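Local coordinates for trp repressor binding protein WrbA (Deinococcus radiodurans, PDB 1YDG) that catalyses the FMN-dependent reduction of quinones to quinols by NADH or NADPH, as a homotetramer of flavodoxin-like subunits, at the interface of chains A and B. Numbering follows the deposited sequence. Chains: chain A/B, trp repressor binding protein WrbA.

The interface of chains A and B. Residues chain A 115, 148, 200; chain B 150, 196, 199-200.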
# COMPACT_ATOMS: atom_id res chain seq x y z
N ASN A 115 -4.60 -21.32 4.23
CA ASN A 115 -4.34 -22.25 3.13
C ASN A 115 -5.41 -22.30 2.06
O ASN A 115 -5.41 -23.20 1.20
CB ASN A 115 -4.06 -23.66 3.65
CG ASN A 115 -2.99 -23.67 4.69
OD1 ASN A 115 -1.99 -22.96 4.57
ND2 ASN A 115 -3.19 -24.47 5.74
N VAL A 148 -3.37 -18.07 0.46
CA VAL A 148 -2.35 -18.23 -0.59
C VAL A 148 -2.86 -17.42 -1.75
O VAL A 148 -3.87 -17.79 -2.34
CB VAL A 148 -2.20 -19.69 -0.99
CG1 VAL A 148 -1.19 -19.83 -2.17
CG2 VAL A 148 -1.78 -20.51 0.20
N LEU A 200 -2.86 -27.77 -5.46
CA LEU A 200 -2.57 -27.70 -4.04
C LEU A 200 -3.28 -28.79 -3.22
O LEU A 200 -2.67 -29.45 -2.39
CB LEU A 200 -2.96 -26.32 -3.51
CG LEU A 200 -2.70 -25.99 -2.06
CD1 LEU A 200 -1.20 -25.97 -1.76
CD2 LEU A 200 -3.34 -24.63 -1.72
N THR B 150 2.84 -16.59 -0.56
CA THR B 150 2.65 -17.44 0.61
C THR B 150 3.09 -16.77 1.92
O THR B 150 3.97 -17.27 2.62
CB THR B 150 3.39 -18.78 0.50
OG1 THR B 150 4.81 -18.55 0.43
CG2 THR B 150 2.90 -19.56 -0.70
N LEU B 196 3.83 -25.82 1.35
CA LEU B 196 2.90 -25.39 0.29
C LEU B 196 3.45 -25.66 -1.13
O LEU B 196 2.74 -26.18 -1.99
CB LEU B 196 2.51 -23.92 0.44
CG LEU B 196 1.56 -23.60 1.61
CD1 LEU B 196 1.52 -22.11 1.88
CD2 LEU B 196 0.16 -24.13 1.37
N LYS B 199 3.42 -29.30 -2.10
CA LYS B 199 2.05 -29.73 -2.44
C LYS B 199 1.65 -29.31 -3.86
O LYS B 199 1.14 -30.14 -4.63
CB LYS B 199 1.04 -29.21 -1.42
CG LYS B 199 1.06 -29.94 -0.09
CD LYS B 199 0.08 -29.29 0.89
CE LYS B 199 0.01 -30.01 2.26
NZ LYS B 199 1.38 -30.24 2.83
N LEU B 200 1.91 -28.05 -4.20
CA LEU B 200 1.62 -27.54 -5.54
C LEU B 200 2.35 -28.30 -6.64
O LEU B 200 1.78 -28.59 -7.69
CB LEU B 200 1.96 -26.05 -5.64
CG LEU B 200 0.91 -25.14 -5.01
CD1 LEU B 200 1.55 -23.88 -4.44
CD2 LEU B 200 -0.20 -24.80 -6.02
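A:Leu200 and B:Leu196 meet where the C-terminal helices of two flavodoxin-like subunits, A 180-203 and B 180-204, pack across a two-fold interface of the WrbA homotetramer. The seam is apolar, with no hydrogen bond or salt bridge crossing it here. A:Leu200 buries 68 Å² against chain B. Its CG stands anti to the backbone N (chi1 -178°), which carries the branch point toward B:Leu196, and chi2 (65°) turns the methyl CD1 in among side chains from adjacent turns of the partner helix. On one side CD1 lies 3.9 Å from the methyl CD2 of B:Leu196. The stems of two other side chains flank it, with CB of B:Lys199 at 4.0 Å. The branch carbon CG of B:Leu200 is also 4.0 Å from CD1. Leucine suits this place because branching at CG lets a single methyl project far enough to fit among all three. B:Leu200 also covers the base of A:Leu200, its CD2 lying 4.0 Å from CB.

B:Leu196, with 48 Å² hidden, divides its two methyls between different parts of chain A. While CD2 meets the leucine, CD1 reaches the short strand A 148-149 and lies 4.0 Å from CG2 of A:Val148; the two side chains run antiparallel, side by side. The beta-branched valine holds its methyls close to the strand and offers a compact surface. From the loop of A:Asn115, the amide oxygen OD1 lies 4.0 Å from CD2 of B:Leu196, a loose contact. B:Lys199 contributes its aliphatic root: CB rests 3.8 Å from the carbonyl O of A:Leu200.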